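Local atomic coordinates of DNA translocase coupling protein (PDB entry 6O1W), a protein that probably binds ATP and DNA as an FtsK/SpoIIIE-family coupling protein in conjugative transfer of a plasmid, this chain carrying the P-loop ATPase part. Residues 126-136 against 267-278; 185-196 against 252-263. One frame throughout, in Å; residues are numbered along the deposited sequence.

Contact 1 of 2, residues 126-136 against 267-278; sequences LNKSPHILSAG and SRATGINLCIGV
The parallel pairing of strand 132-135 with strand 272-278 lies in the core sheet of the P-loop ATPase domain, and the first of these strands runs straight into the predicted ATP-binding loop at G136. Backbone bonds link the two from I132 N to L274 O through to G136 N with V278 O; I276 N meets I132 O at 2.8 Å. On one side of the ladder, L133 CD1 touches both I276 CG2 and V278 CG2, at 3.8 and 3.7 Å. On the other side is S134, whose OG is bonded to the backbone oxygen of K142, which contacts ATP in another structure of this protein. Toward the N-terminal ends of both strands, a side chain replaces the carbonyl: H131 CG lies beside the backbone N (chi1 -46°), which swings the ring across so that ND1 accepts from L274 N at 2.9 Å, almost in the ring plane. The imidazole is held between L274 CD1 over one face, a CH-pi contact, and P130 CB over the other. The R268 guanidinium lays a face on P130 CG, its plane 75° from the imidazole, while its NH2 bonds to N293 O. N273, with OD1 held by R228, donates from ND2 to a lone pair of P130 O at 3.0 Å and to a water bound by L126 O.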
loop_
_atom_site.group_PDB
_atom_site.type_symbol
_atom_site.label_atom_id
_atom_site.label_comp_id
_atom_site.label_asym_id
_atom_site.label_seq_id
_atom_site.Cartn_x
_atom_site.Cartn_y
_atom_site.Cartn_z
ATOM N N LEU A 126 3.805 -10.427 -9.427
ATOM C CA LEU A 126 2.398 -10.687 -9.696
ATOM C C LEU A 126 2.103 -12.147 -10.031
ATOM O O LEU A 126 0.974 -12.566 -9.811
ATOM C CB LEU A 126 1.847 -9.731 -10.767
ATOM C CG LEU A 126 1.894 -8.231 -10.418
ATOM C CD1 LEU A 126 1.393 -7.445 -11.536
ATOM C CD2 LEU A 126 1.059 -7.918 -9.193
ATOM N N ASN A 127 3.121 -12.955 -10.435
ATOM C CA ASN A 127 2.925 -14.402 -10.665
ATOM C C ASN A 127 2.767 -15.176 -9.327
ATOM O O ASN A 127 2.257 -16.293 -9.323
ATOM C CB ASN A 127 4.085 -14.992 -11.511
ATOM C CG ASN A 127 4.153 -14.422 -12.914
ATOM O OD1 ASN A 127 5.179 -13.903 -13.367
ATOM N ND2 ASN A 127 3.051 -14.467 -13.623
ATOM N N LYS A 128 3.182 -14.572 -8.200
ATOM C CA LYS A 128 3.119 -15.174 -6.854
ATOM C C LYS A 128 2.028 -14.567 -5.969
ATOM O O LYS A 128 1.341 -15.300 -5.259
ATOM C CB LYS A 128 4.490 -15.064 -6.174
ATOM C CG LYS A 128 5.542 -15.935 -6.871
ATOM C CD LYS A 128 6.964 -15.590 -6.488
ATOM C CE LYS A 128 7.926 -16.574 -7.124
ATOM N NZ LYS A 128 9.348 -16.175 -6.939
ATOM N N SER A 129 1.843 -13.234 -6.046
ATOM C CA SER A 129 0.862 -12.483 -5.245
ATOM C C SER A 129 0.132 -11.599 -6.270
ATOM O O SER A 129 0.630 -10.549 -6.660
ATOM C CB SER A 129 1.583 -11.707 -4.155
ATOM O OG SER A 129 2.549 -10.849 -4.738
ATOM N N PRO A 130 -0.966 -12.143 -6.850
ATOM C CA PRO A 130 -1.548 -11.524 -8.057
ATOM C C PRO A 130 -2.385 -10.262 -7.899
ATOM O O PRO A 130 -2.634 -9.601 -8.919
ATOM C CB PRO A 130 -2.400 -12.658 -8.656
ATOM C CG PRO A 130 -2.758 -13.535 -7.487
ATOM C CD PRO A 130 -1.592 -13.455 -6.549
ATOM N N HIS A 131 -2.856 -9.943 -6.678
ATOM C CA HIS A 131 -3.712 -8.775 -6.474
ATOM C C HIS A 131 -3.198 -7.855 -5.389
ATOM O O HIS A 131 -2.560 -8.304 -4.430
ATOM C CB HIS A 131 -5.176 -9.189 -6.235
ATOM C CG HIS A 131 -5.653 -10.227 -7.200
ATOM N ND1 HIS A 131 -5.709 -9.978 -8.566
ATOM C CD2 HIS A 131 -6.019 -11.509 -6.974
ATOM C CE1 HIS A 131 -6.130 -11.105 -9.119
ATOM N NE2 HIS A 131 -6.328 -12.057 -8.204
ATOM N N ILE A 132 -3.452 -6.565 -5.562
ATOM C CA ILE A 132 -2.973 -5.498 -4.679
ATOM C C ILE A 132 -4.126 -4.596 -4.240
ATOM O O ILE A 132 -4.945 -4.173 -5.065
ATOM C CB ILE A 132 -1.910 -4.652 -5.441
ATOM C CG1 ILE A 132 -0.708 -5.527 -5.879
ATOM C CG2 ILE A 132 -1.473 -3.410 -4.624
ATOM C CD1 ILE A 132 0.307 -4.881 -6.837
ATOM N N LEU A 133 -4.145 -4.261 -2.962
ATOM C CA LEU A 133 -5.104 -3.311 -2.430
ATOM C C LEU A 133 -4.269 -2.161 -1.843
ATOM O O LEU A 133 -3.370 -2.394 -1.005
ATOM C CB LEU A 133 -5.983 -3.973 -1.350
ATOM C CG LEU A 133 -7.011 -3.030 -0.649
ATOM C CD1 LEU A 133 -8.274 -2.918 -1.452
ATOM C CD2 LEU A 133 -7.408 -3.570 0.725
ATOM N N SER A 134 -4.543 -0.940 -2.299
ATOM C CA SER A 134 -3.840 0.259 -1.843
ATOM C C SER A 134 -4.844 1.161 -1.163
ATOM O O SER A 134 -5.820 1.575 -1.795
ATOM C CB SER A 134 -3.119 0.950 -3.007
ATOM O OG SER A 134 -2.510 2.174 -2.626
ATOM N N ALA A 135 -4.648 1.394 0.160
ATOM C CA ALA A 135 -5.550 2.178 0.975
ATOM C C ALA A 135 -4.905 3.413 1.555
ATOM O O ALA A 135 -3.781 3.355 2.021
ATOM C CB ALA A 135 -6.139 1.330 2.083
ATOM N N GLY A 136 -5.633 4.517 1.535
ATOM C CA GLY A 136 -5.131 5.786 2.046
ATOM C C GLY A 136 -6.113 6.923 1.871
ATOM O O GLY A 136 -7.005 6.846 1.021
ATOM N N SER A 267 -7.872 -16.206 -10.365
ATOM C CA SER A 267 -6.954 -15.709 -11.416
ATOM C C SER A 267 -5.435 -15.702 -11.082
ATOM O O SER A 267 -4.641 -15.021 -11.775
ATOM C CB SER A 267 -7.372 -14.320 -11.880
ATOM O OG SER A 267 -7.222 -13.459 -10.767
ATOM N N ARG A 268 -5.035 -16.513 -10.110
ATOM C CA ARG A 268 -3.656 -16.681 -9.645
ATOM C C ARG A 268 -2.662 -16.988 -10.781
ATOM O O ARG A 268 -1.653 -16.315 -10.895
ATOM C CB ARG A 268 -3.595 -17.838 -8.627
ATOM C CG ARG A 268 -4.873 -18.076 -7.828
ATOM C CD ARG A 268 -4.633 -17.678 -6.393
ATOM N NE ARG A 268 -5.443 -16.520 -6.040
ATOM C CZ ARG A 268 -5.054 -15.537 -5.234
ATOM N NH1 ARG A 268 -3.838 -15.543 -4.699
ATOM N NH2 ARG A 268 -5.873 -14.540 -4.963
ATOM N N ALA A 269 -2.971 -17.994 -11.617
ATOM C CA ALA A 269 -2.133 -18.528 -12.687
ATOM C C ALA A 269 -2.422 -17.981 -14.085
ATOM O O ALA A 269 -1.632 -18.221 -15.001
ATOM C CB ALA A 269 -2.267 -20.051 -12.706
ATOM N N THR A 270 -3.546 -17.286 -14.260
ATOM C CA THR A 270 -4.033 -16.820 -15.569
ATOM C C THR A 270 -3.518 -15.433 -16.024
ATOM O O THR A 270 -3.796 -15.018 -17.153
ATOM C CB THR A 270 -5.550 -16.862 -15.583
ATOM O OG1 THR A 270 -6.017 -15.970 -14.592
ATOM C CG2 THR A 270 -6.120 -18.275 -15.330
ATOM N N GLY A 271 -2.765 -14.733 -15.179
ATOM C CA GLY A 271 -2.219 -13.445 -15.581
ATOM C C GLY A 271 -3.271 -12.357 -15.712
ATOM O O GLY A 271 -3.167 -11.500 -16.583
ATOM N N ILE A 272 -4.288 -12.373 -14.852
ATOM C CA ILE A 272 -5.281 -11.311 -14.749
ATOM C C ILE A 272 -5.108 -10.744 -13.325
ATOM O O ILE A 272 -5.406 -11.436 -12.337
ATOM C CB ILE A 272 -6.733 -11.752 -15.059
ATOM C CG1 ILE A 272 -6.829 -12.517 -16.415
ATOM C CG2 ILE A 272 -7.695 -10.543 -14.976
ATOM C CD1 ILE A 272 -8.167 -12.970 -16.858
ATOM N N ASN A 273 -4.639 -9.483 -13.227
ATOM C CA ASN A 273 -4.316 -8.833 -11.963
ATOM C C ASN A 273 -5.193 -7.644 -11.597
ATOM O O ASN A 273 -5.419 -6.744 -12.406
ATOM C CB ASN A 273 -2.834 -8.425 -11.951
ATOM C CG ASN A 273 -1.927 -9.532 -12.436
ATOM O OD1 ASN A 273 -1.378 -9.464 -13.516
ATOM N ND2 ASN A 273 -1.765 -10.584 -11.664
ATOM N N LEU A 274 -5.691 -7.655 -10.359
ATOM C CA LEU A 274 -6.528 -6.572 -9.817
ATOM C C LEU A 274 -5.688 -5.635 -8.960
ATOM O O LEU A 274 -4.993 -6.116 -8.063
ATOM C CB LEU A 274 -7.685 -7.151 -8.977
ATOM C CG LEU A 274 -8.725 -7.941 -9.752
ATOM C CD1 LEU A 274 -9.580 -8.791 -8.821
ATOM C CD2 LEU A 274 -9.593 -7.033 -10.607
ATOM N N CYS A 275 -5.726 -4.327 -9.257
ATOM C CA CYS A 275 -5.048 -3.262 -8.503
ATOM C C CYS A 275 -6.155 -2.369 -8.018
ATOM O O CYS A 275 -6.766 -1.637 -8.814
ATOM C CB CYS A 275 -4.036 -2.494 -9.354
ATOM S SG CYS A 275 -2.594 -3.471 -9.855
ATOM N N ILE A 276 -6.466 -2.481 -6.720
ATOM C CA ILE A 276 -7.607 -1.808 -6.101
ATOM C C ILE A 276 -7.227 -0.667 -5.165
ATOM O O ILE A 276 -6.441 -0.858 -4.245
ATOM C CB ILE A 276 -8.489 -2.840 -5.348
ATOM C CG1 ILE A 276 -8.767 -4.108 -6.178
ATOM C CG2 ILE A 276 -9.796 -2.192 -4.859
ATOM C CD1 ILE A 276 -9.189 -5.306 -5.348
ATOM N N GLY A 277 -7.866 0.481 -5.356
ATOM C CA GLY A 277 -7.730 1.627 -4.468
ATOM C C GLY A 277 -8.928 1.725 -3.539
ATOM O O GLY A 277 -10.065 1.424 -3.936
ATOM N N VAL A 278 -8.675 2.103 -2.278
ATOM C CA VAL A 278 -9.700 2.312 -1.252
ATOM C C VAL A 278 -9.378 3.585 -0.457
ATOM O O VAL A 278 -8.311 3.696 0.150
ATOM C CB VAL A 278 -9.975 1.094 -0.320
ATOM C CG1 VAL A 278 -10.849 0.056 -0.989
ATOM C CG2 VAL A 278 -8.696 0.445 0.152
HETATM O O HOH W 1 -0.433 -13.145 -12.082
#

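Contact 2 of 2, residues 185-196 against 252-263; sequences VDAAEKLFKYLV and KLVRIEGYTSTL. With BGC (beta-D-glucopyranose), chain E.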
loop_
_atom_site.group_PDB
_atom_site.type_symbol
_atom_site.label_atom_id
_atom_site.label_comp_id
_atom_site.label_asym_id
_atom_site.label_seq_id
_atom_site.Cartn_x
_atom_site.Cartn_y
_atom_site.Cartn_z
ATOM N N VAL A 185 -21.516 1.938 -14.272
ATOM C CA VAL A 185 -21.869 0.608 -13.790
ATOM C C VAL A 185 -22.285 -0.373 -14.924
ATOM O O VAL A 185 -21.943 -1.557 -14.827
ATOM C CB VAL A 185 -22.915 0.690 -12.637
ATOM C CG1 VAL A 185 -24.313 1.111 -13.126
ATOM C CG2 VAL A 185 -22.962 -0.607 -11.845
ATOM N N ASP A 186 -22.939 0.115 -16.004
ATOM C CA ASP A 186 -23.320 -0.741 -17.133
ATOM C C ASP A 186 -22.075 -1.272 -17.840
ATOM O O ASP A 186 -21.957 -2.483 -18.064
ATOM C CB ASP A 186 -24.232 0.018 -18.134
ATOM C CG ASP A 186 -25.566 0.511 -17.610
ATOM O OD1 ASP A 186 -26.077 -0.078 -16.646
ATOM O OD2 ASP A 186 -26.113 1.472 -18.192
ATOM N N ALA A 187 -21.125 -0.375 -18.166
ATOM C CA ALA A 187 -19.858 -0.760 -18.793
ATOM C C ALA A 187 -19.045 -1.677 -17.854
ATOM O O ALA A 187 -18.412 -2.605 -18.342
ATOM C CB ALA A 187 -19.054 0.468 -19.153
ATOM N N ALA A 188 -19.118 -1.471 -16.519
ATOM C CA ALA A 188 -18.409 -2.322 -15.531
ATOM C C ALA A 188 -18.998 -3.727 -15.482
ATOM O O ALA A 188 -18.224 -4.663 -15.339
ATOM C CB ALA A 188 -18.438 -1.698 -14.136
ATOM N N GLU A 189 -20.354 -3.890 -15.590
ATOM C CA GLU A 189 -20.950 -5.238 -15.622
ATOM C C GLU A 189 -20.449 -5.978 -16.875
ATOM O O GLU A 189 -20.017 -7.114 -16.754
ATOM C CB GLU A 189 -22.501 -5.224 -15.551
ATOM C CG GLU A 189 -23.130 -6.507 -16.094
ATOM C CD GLU A 189 -24.577 -6.855 -15.789
ATOM O OE1 GLU A 189 -25.410 -5.941 -15.598
ATOM O OE2 GLU A 189 -24.884 -8.068 -15.782
ATOM N N LYS A 190 -20.456 -5.324 -18.055
ATOM C CA LYS A 190 -19.928 -5.919 -19.288
ATOM C C LYS A 190 -18.434 -6.267 -19.129
ATOM O O LYS A 190 -17.996 -7.296 -19.606
ATOM C CB LYS A 190 -20.110 -4.975 -20.505
ATOM C CG LYS A 190 -21.572 -4.722 -20.888
ATOM C CD LYS A 190 -21.662 -3.833 -22.129
ATOM C CE LYS A 190 -22.950 -3.038 -22.209
ATOM N NZ LYS A 190 -24.139 -3.892 -22.460
ATOM N N LEU A 191 -17.655 -5.400 -18.487
ATOM C CA LEU A 191 -16.218 -5.634 -18.306
ATOM C C LEU A 191 -15.945 -6.829 -17.427
ATOM O O LEU A 191 -15.167 -7.687 -17.819
ATOM C CB LEU A 191 -15.491 -4.402 -17.723
ATOM C CG LEU A 191 -14.017 -4.652 -17.271
ATOM C CD1 LEU A 191 -13.134 -4.994 -18.469
ATOM C CD2 LEU A 191 -13.454 -3.454 -16.450
ATOM N N PHE A 192 -16.569 -6.884 -16.252
ATOM C CA PHE A 192 -16.308 -7.957 -15.286
ATOM C C PHE A 192 -16.845 -9.326 -15.728
ATOM O O PHE A 192 -16.253 -10.343 -15.367
ATOM C CB PHE A 192 -16.778 -7.577 -13.873
ATOM C CG PHE A 192 -15.774 -6.642 -13.242
ATOM C CD1 PHE A 192 -14.542 -7.118 -12.787
ATOM C CD2 PHE A 192 -16.038 -5.281 -13.136
ATOM C CE1 PHE A 192 -13.610 -6.255 -12.206
ATOM C CE2 PHE A 192 -15.086 -4.404 -12.578
ATOM C CZ PHE A 192 -13.873 -4.894 -12.132
ATOM N N LYS A 193 -17.932 -9.345 -16.503
ATOM C CA LYS A 193 -18.459 -10.586 -17.078
ATOM C C LYS A 193 -17.456 -11.074 -18.167
ATOM O O LYS A 193 -17.138 -12.245 -18.217
ATOM C CB LYS A 193 -19.876 -10.365 -17.645
ATOM C CG LYS A 193 -20.461 -11.564 -18.395
ATOM C CD LYS A 193 -20.592 -12.775 -17.502
ATOM C CE LYS A 193 -21.502 -13.799 -18.129
ATOM N NZ LYS A 193 -20.963 -15.179 -17.995
ATOM N N TYR A 194 -16.892 -10.160 -18.953
ATOM C CA TYR A 194 -15.864 -10.501 -19.928
ATOM C C TYR A 194 -14.599 -11.093 -19.242
ATOM O O TYR A 194 -14.066 -12.102 -19.715
ATOM C CB TYR A 194 -15.476 -9.262 -20.757
ATOM C CG TYR A 194 -14.164 -9.458 -21.490
ATOM C CD1 TYR A 194 -14.077 -10.312 -22.594
ATOM C CD2 TYR A 194 -12.997 -8.850 -21.045
ATOM C CE1 TYR A 194 -12.861 -10.528 -23.247
ATOM C CE2 TYR A 194 -11.780 -9.048 -21.697
ATOM C CZ TYR A 194 -11.710 -9.913 -22.775
ATOM O OH TYR A 194 -10.501 -10.151 -23.378
ATOM N N LEU A 195 -14.083 -10.422 -18.181
ATOM C CA LEU A 195 -12.873 -10.829 -17.459
ATOM C C LEU A 195 -13.034 -12.179 -16.783
ATOM O O LEU A 195 -12.101 -12.974 -16.797
ATOM C CB LEU A 195 -12.472 -9.767 -16.428
ATOM C CG LEU A 195 -11.996 -8.405 -16.922
ATOM C CD1 LEU A 195 -11.930 -7.418 -15.751
ATOM C CD2 LEU A 195 -10.634 -8.508 -17.634
ATOM N N VAL A 196 -14.220 -12.452 -16.222
ATOM C CA VAL A 196 -14.544 -13.745 -15.597
ATOM C C VAL A 196 -14.573 -14.877 -16.662
ATOM O O VAL A 196 -14.082 -15.976 -16.401
ATOM C CB VAL A 196 -15.839 -13.616 -14.747
ATOM C CG1 VAL A 196 -16.704 -14.868 -14.783
ATOM C CG2 VAL A 196 -15.486 -13.260 -13.328
ATOM N N LYS A 252 -27.275 -5.352 -9.912
ATOM C CA LYS A 252 -26.171 -5.166 -10.848
ATOM C C LYS A 252 -24.825 -5.176 -10.074
ATOM O O LYS A 252 -23.911 -5.903 -10.466
ATOM C CB LYS A 252 -26.373 -3.847 -11.588
ATOM C CG LYS A 252 -25.440 -3.629 -12.739
ATOM C CD LYS A 252 -26.093 -2.670 -13.696
ATOM C CE LYS A 252 -25.430 -2.785 -15.027
ATOM N NZ LYS A 252 -26.420 -2.763 -16.128
ATOM N N LEU A 253 -24.729 -4.415 -8.961
ATOM C CA LEU A 253 -23.522 -4.376 -8.100
ATOM C C LEU A 253 -23.235 -5.740 -7.449
ATOM O O LEU A 253 -22.079 -6.114 -7.314
ATOM C CB LEU A 253 -23.605 -3.268 -7.028
ATOM C CG LEU A 253 -23.539 -1.805 -7.533
ATOM C CD1 LEU A 253 -23.587 -0.823 -6.377
ATOM C CD2 LEU A 253 -22.305 -1.545 -8.371
ATOM N N VAL A 254 -24.298 -6.469 -7.049
ATOM C CA VAL A 254 -24.213 -7.823 -6.483
ATOM C C VAL A 254 -23.603 -8.742 -7.548
ATOM O O VAL A 254 -22.698 -9.499 -7.234
ATOM C CB VAL A 254 -25.588 -8.341 -5.953
ATOM C CG1 VAL A 254 -25.556 -9.842 -5.637
ATOM C CG2 VAL A 254 -26.034 -7.547 -4.728
ATOM N N ARG A 255 -24.070 -8.642 -8.800
ATOM C CA ARG A 255 -23.583 -9.444 -9.928
ATOM C C ARG A 255 -22.104 -9.140 -10.173
ATOM O O ARG A 255 -21.314 -10.067 -10.241
ATOM C CB ARG A 255 -24.432 -9.149 -11.170
ATOM C CG ARG A 255 -24.744 -10.356 -12.047
ATOM C CD ARG A 255 -26.132 -10.260 -12.678
ATOM N NE ARG A 255 -26.323 -9.029 -13.447
ATOM C CZ ARG A 255 -27.390 -8.237 -13.362
ATOM N NH1 ARG A 255 -28.397 -8.552 -12.561
ATOM N NH2 ARG A 255 -27.457 -7.126 -14.082
ATOM N N ILE A 256 -21.718 -7.843 -10.192
ATOM C CA ILE A 256 -20.327 -7.388 -10.342
ATOM C C ILE A 256 -19.434 -7.908 -9.198
ATOM O O ILE A 256 -18.282 -8.289 -9.462
ATOM C CB ILE A 256 -20.242 -5.849 -10.473
ATOM C CG1 ILE A 256 -20.862 -5.394 -11.803
ATOM C CG2 ILE A 256 -18.770 -5.353 -10.328
ATOM C CD1 ILE A 256 -21.225 -3.862 -11.880
ATOM N N GLU A 257 -19.942 -7.865 -7.929
ATOM C CA GLU A 257 -19.198 -8.355 -6.753
ATOM C C GLU A 257 -18.924 -9.873 -6.906
ATOM O O GLU A 257 -17.823 -10.335 -6.576
ATOM C CB GLU A 257 -19.958 -8.049 -5.454
ATOM C CG GLU A 257 -19.425 -8.770 -4.222
ATOM C CD GLU A 257 -20.165 -8.533 -2.918
ATOM O OE1 GLU A 257 -21.387 -8.254 -2.953
ATOM O OE2 GLU A 257 -19.518 -8.649 -1.853
ATOM N N GLY A 258 -19.918 -10.608 -7.434
ATOM C CA GLY A 258 -19.812 -12.031 -7.710
ATOM C C GLY A 258 -18.715 -12.280 -8.733
ATOM O O GLY A 258 -17.921 -13.225 -8.575
ATOM N N TYR A 259 -18.608 -11.381 -9.750
ATOM C CA TYR A 259 -17.563 -11.497 -10.767
ATOM C C TYR A 259 -16.173 -11.148 -10.220
ATOM O O TYR A 259 -15.211 -11.842 -10.541
ATOM C CB TYR A 259 -17.862 -10.669 -12.023
ATOM C CG TYR A 259 -19.176 -10.940 -12.729
ATOM C CD1 TYR A 259 -19.684 -12.235 -12.833
ATOM C CD2 TYR A 259 -19.842 -9.925 -13.406
ATOM C CE1 TYR A 259 -20.852 -12.498 -13.549
ATOM C CE2 TYR A 259 -21.014 -10.174 -14.110
ATOM C CZ TYR A 259 -21.520 -11.459 -14.176
ATOM O OH TYR A 259 -22.678 -11.687 -14.880
ATOM N N THR A 260 -16.071 -10.092 -9.396
ATOM C CA THR A 260 -14.815 -9.629 -8.782
ATOM C C THR A 260 -14.243 -10.683 -7.846
ATOM O O THR A 260 -13.042 -10.956 -7.919
ATOM C CB THR A 260 -15.002 -8.261 -8.099
ATOM O OG1 THR A 260 -15.439 -7.333 -9.087
ATOM C CG2 THR A 260 -13.705 -7.719 -7.507
ATOM N N SER A 261 -15.109 -11.296 -7.011
ATOM C CA SER A 261 -14.776 -12.347 -6.052
ATOM C C SER A 261 -14.218 -13.559 -6.744
ATOM O O SER A 261 -13.172 -14.047 -6.332
ATOM C CB SER A 261 -16.009 -12.752 -5.238
ATOM O OG SER A 261 -16.374 -11.685 -4.381
ATOM N N THR A 262 -14.906 -14.038 -7.806
ATOM C CA THR A 262 -14.503 -15.187 -8.639
ATOM C C THR A 262 -13.151 -14.876 -9.293
ATOM O O THR A 262 -12.254 -15.732 -9.307
ATOM C CB THR A 262 -15.595 -15.486 -9.684
ATOM O OG1 THR A 262 -16.796 -15.787 -8.989
ATOM C CG2 THR A 262 -15.236 -16.643 -10.632
ATOM N N LEU A 263 -13.002 -13.646 -9.816
ATOM C CA LEU A 263 -11.746 -13.235 -10.441
ATOM C C LEU A 263 -10.612 -13.279 -9.437
ATOM O O LEU A 263 -9.609 -13.924 -9.705
ATOM C CB LEU A 263 -11.847 -11.815 -10.988
ATOM C CG LEU A 263 -11.938 -11.595 -12.474
ATOM C CD1 LEU A 263 -11.787 -10.101 -12.764
ATOM C CD2 LEU A 263 -10.894 -12.415 -13.246
HETATM C C2 BGC E . -12.758 -6.786 -25.278
HETATM C C3 BGC E . -14.184 -7.220 -25.594
HETATM C C4 BGC E . -15.055 -7.087 -24.351
HETATM C C5 BGC E . -14.969 -5.666 -23.798
HETATM C C6 BGC E . -15.699 -5.499 -22.487
HETATM C C1 BGC E . -12.773 -5.363 -24.727
HETATM O O1 BGC E . -11.481 -4.951 -24.432
HETATM O O2 BGC E . -11.950 -6.859 -26.448
HETATM O O3 BGC E . -14.193 -8.558 -26.077
HETATM O O4 BGC E . -16.413 -7.391 -24.649
HETATM O O5 BGC E . -13.595 -5.316 -23.559
HETATM O O6 BGC E . -15.544 -4.180 -21.985
HETATM O O HOH W 2 -24.765 -3.507 -18.280
#
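E189 and R255 meet side-on across two helices that run in roughly the same direction, their axes 9.1 Å apart at closest and crossing at 30°. R255 offers NE and NH2 from the edge of its guanidinium, NH2 to E189 OE1 at 2.8 Å and NE to OE2 at 2.9 Å; the two planes are 37° apart, and NE approaches OE2 from above the carboxylate plane. K252 reaches across E189 at about a right angle, and its NZ bonds D186 OD1 at 2.8 Å on the anti side but tilted out of the carboxylate plane, with a longer salt bridge to E189 OE1. These four form a salt-bridge network, and a water also links NZ to D186 O.

The packing is knobs-into-holes, with E189 itself set among K252, R255, I256 and Y259. I256 fits among V185, A188, E189 and F192, its CD1 3.7 Å from V185 CG2. Over one face of the F192 ring lies T260 OG1, which donates to I256 O in its own helix. With CG beside its backbone N (chi1 -56°), the Y259 ring passes under K193 CA, a CH-pi contact. L263 CD1 fills in against L195 CB.

On the other side of helix 185-209, beta-D-glucopyranose lies over a face of the Y194 ring, with Y161 and Q180 completing the pocket. F192 and I256 both reach L239 of helix 237-240, and L195 rests on strands 159-163 and 229-233 of the central sheet.

The two contacts, with centres about 16 Å apart, belong to one FtsK/SpoIIIE-family ATPase domain. Along the chain, the two helices of contact 2 both come between the strands of contact 1: strand 132-135 is first, then helices 185-209 and 247-266, and finally strand 272-278. Contact 1 thus lies within the mixed sheet, and contact 2 is a helix pair packed against it. They touch where I272 CD1 approaches L195 O at 3.9 Å and I272 CG2 approaches L263 CD2. Helix 247-266 leads through a short loop into strand 272-278, and the helix pair flanks the face of the sheet opposite helix 142-155, away from the ATP site.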